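Local atomic coordinates of greglin (Schistocerca gregaria, PDB entry 4GI3), a protein that inhibits serine proteases, including neutrophil and pancreatic elastases, chymotrypsin and, most tightly of those tested, subtilisin, but not pancreatic trypsin. Residues Y42-E47 / A57-T62. Numbering follows the deposited sequence.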
loop_
_atom_site.group_PDB
_atom_site.type_symbol
_atom_site.label_atom_id
_atom_site.label_comp_id
_atom_site.label_asym_id
_atom_site.label_seq_id
_atom_site.Cartn_x
_atom_site.Cartn_y
_atom_site.Cartn_z
ATOM N N TYR B 42 24.654 1.019 -7.892
ATOM C CA TYR B 42 23.391 0.313 -7.652
ATOM C C TYR B 42 22.232 1.280 -7.514
ATOM O O TYR B 42 22.319 2.223 -6.726
ATOM C CB TYR B 42 23.496 -0.555 -6.382
ATOM C CG TYR B 42 24.560 -1.630 -6.462
ATOM C CD1 TYR B 42 25.817 -1.438 -5.897
ATOM C CD2 TYR B 42 24.313 -2.836 -7.114
ATOM C CE1 TYR B 42 26.803 -2.421 -5.970
ATOM C CE2 TYR B 42 25.300 -3.819 -7.213
ATOM C CZ TYR B 42 26.545 -3.607 -6.640
ATOM O OH TYR B 42 27.518 -4.580 -6.720
ATOM N N LEU B 43 21.154 1.068 -8.297
ATOM C CA LEU B 43 19.931 1.875 -8.212
ATOM C C LEU B 43 18.975 1.150 -7.251
ATOM O O LEU B 43 18.569 0.020 -7.517
ATOM C CB LEU B 43 19.290 2.086 -9.598
ATOM C CG LEU B 43 18.157 3.123 -9.692
ATOM C CD1 LEU B 43 18.690 4.548 -9.642
ATOM C CD2 LEU B 43 17.358 2.949 -10.970
ATOM N N PHE B 44 18.708 1.749 -6.090
ATOM C CA PHE B 44 17.815 1.158 -5.097
ATOM C C PHE B 44 16.418 1.755 -5.280
ATOM O O PHE B 44 16.298 2.873 -5.761
ATOM C CB PHE B 44 18.339 1.414 -3.676
ATOM C CG PHE B 44 19.420 0.481 -3.190
ATOM C CD1 PHE B 44 20.750 0.679 -3.554
ATOM C CD2 PHE B 44 19.117 -0.586 -2.353
ATOM C CE1 PHE B 44 21.754 -0.179 -3.093
ATOM C CE2 PHE B 44 20.124 -1.433 -1.880
ATOM C CZ PHE B 44 21.439 -1.216 -2.246
ATOM N N VAL B 45 15.354 1.003 -4.928
ATOM C CA VAL B 45 13.980 1.489 -5.101
ATOM C C VAL B 45 13.658 2.797 -4.340
ATOM O O VAL B 45 12.825 3.567 -4.797
ATOM C CB VAL B 45 12.920 0.386 -4.885
ATOM C CG1 VAL B 45 13.032 -0.679 -5.978
ATOM C CG2 VAL B 45 13.074 -0.247 -3.517
ATOM N N ASN B 46 14.349 3.037 -3.218
ATOM C CA ASN B 46 14.238 4.241 -2.389
ATOM C C ASN B 46 15.366 4.311 -1.366
ATOM O O ASN B 46 16.066 3.310 -1.147
ATOM C CB ASN B 46 12.854 4.340 -1.695
ATOM C CG ASN B 46 12.502 3.183 -0.815
ATOM O OD1 ASN B 46 13.278 2.751 0.045
ATOM N ND2 ASN B 46 11.284 2.678 -0.982
ATOM N N GLU B 47 15.499 5.481 -0.679
ATOM C CA GLU B 47 16.505 5.696 0.359
ATOM C C GLU B 47 16.355 4.722 1.507
ATOM O O GLU B 47 17.367 4.290 2.027
ATOM C CB GLU B 47 16.431 7.113 0.914
ATOM C CG GLU B 47 17.144 8.184 0.121
ATOM C CD GLU B 47 17.138 9.515 0.854
ATOM O OE1 GLU B 47 17.521 9.541 2.047
ATOM O OE2 GLU B 47 16.707 10.525 0.250
ATOM N N ALA B 57 23.714 -5.434 6.623
ATOM C CA ALA B 57 24.858 -6.079 5.980
ATOM C C ALA B 57 26.222 -5.400 6.207
ATOM O O ALA B 57 27.263 -6.001 5.895
ATOM C CB ALA B 57 24.582 -6.221 4.482
ATOM N N GLY B 58 26.209 -4.174 6.722
ATOM C CA GLY B 58 27.422 -3.386 6.922
ATOM C C GLY B 58 27.938 -2.828 5.605
ATOM O O GLY B 58 29.143 -2.621 5.440
ATOM N N PHE B 59 27.013 -2.592 4.659
ATOM C CA PHE B 59 27.236 -2.071 3.304
ATOM C C PHE B 59 27.597 -0.574 3.354
ATOM O O PHE B 59 26.951 0.193 4.074
ATOM C CB PHE B 59 25.974 -2.330 2.459
ATOM C CG PHE B 59 25.830 -1.677 1.101
ATOM C CD1 PHE B 59 26.434 -2.229 -0.023
ATOM C CD2 PHE B 59 24.981 -0.589 0.923
ATOM C CE1 PHE B 59 26.233 -1.668 -1.294
ATOM C CE2 PHE B 59 24.797 -0.020 -0.343
ATOM C CZ PHE B 59 25.422 -0.563 -1.442
ATOM N N VAL B 60 28.652 -0.183 2.589
ATOM C CA VAL B 60 29.230 1.173 2.517
ATOM C C VAL B 60 28.887 1.846 1.179
ATOM O O VAL B 60 29.234 1.341 0.101
ATOM C CB VAL B 60 30.762 1.133 2.765
ATOM C CG1 VAL B 60 31.345 2.546 2.856
ATOM C CG2 VAL B 60 31.096 0.329 4.022
ATOM N N TYR B 61 28.205 3.004 1.241
ATOM C CA TYR B 61 27.777 3.678 0.021
ATOM C C TYR B 61 27.855 5.220 0.122
ATOM O O TYR B 61 27.964 5.789 1.202
ATOM C CB TYR B 61 26.319 3.253 -0.306
ATOM C CG TYR B 61 25.329 3.791 0.708
ATOM C CD1 TYR B 61 24.779 5.066 0.568
ATOM C CD2 TYR B 61 25.055 3.091 1.883
ATOM C CE1 TYR B 61 23.947 5.609 1.546
ATOM C CE2 TYR B 61 24.231 3.630 2.872
ATOM C CZ TYR B 61 23.666 4.882 2.690
ATOM O OH TYR B 61 22.849 5.420 3.652
ATOM N N THR B 62 27.720 5.859 -1.007
ATOM C CA THR B 62 27.613 7.302 -1.146
ATOM C C THR B 62 26.639 7.576 -2.264
ATOM O O THR B 62 26.705 6.903 -3.299
ATOM C CB THR B 62 29.010 7.985 -1.331
ATOM O OG1 THR B 62 28.813 9.391 -1.384
ATOM C CG2 THR B 62 29.731 7.551 -2.616
#
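F44 and F59 reach each other from backbones that stay well apart, their CA atoms separated by 13.0 Å. F44 ends strand 41-44, just before the chain turns through V45 and N46 into helix 47-57; F59 follows that helix, one residue after G58, whose positive phi (76°) takes the chain out of the helical path and on toward strand 61-63. No hydrogen bond joins the two segments. Strand 32-36 runs between the two edge strands, pairing with 41-44 through Y42 and F44 and with the other edge through T62. At the helix start, N46 is the N-cap, its OD1 accepting from the backbone N of E49. A three-stranded antiparallel sheet with one helix packed against it is consistent with a Kazal-type inhibitor fold, and the two phenylalanines meet between helix and sheet. They come from opposite directions. The F59 ring is carried to F44 by a chi1 of 169°, which sets CG opposite the backbone N, and its CE2 lies 4.0 Å from CZ of F44; F59 CZ is equally close to F44 CE1, 4.0 Å. The two far ends thus meet along a C-C bond of each ring, with the planes inclined at 55° and the centroids 5.8 Å apart, an oblique pairing. F44, the buried partner, also touches V34 of the central strand and E49 and V50 of the helix, while F59 rests on D36 and on the disulfide cysteine C53. Were F44 cut back to an alanine, the end of the F59 ring would probably lose its apolar neighbour and a gap would be likely to open between helix and sheet.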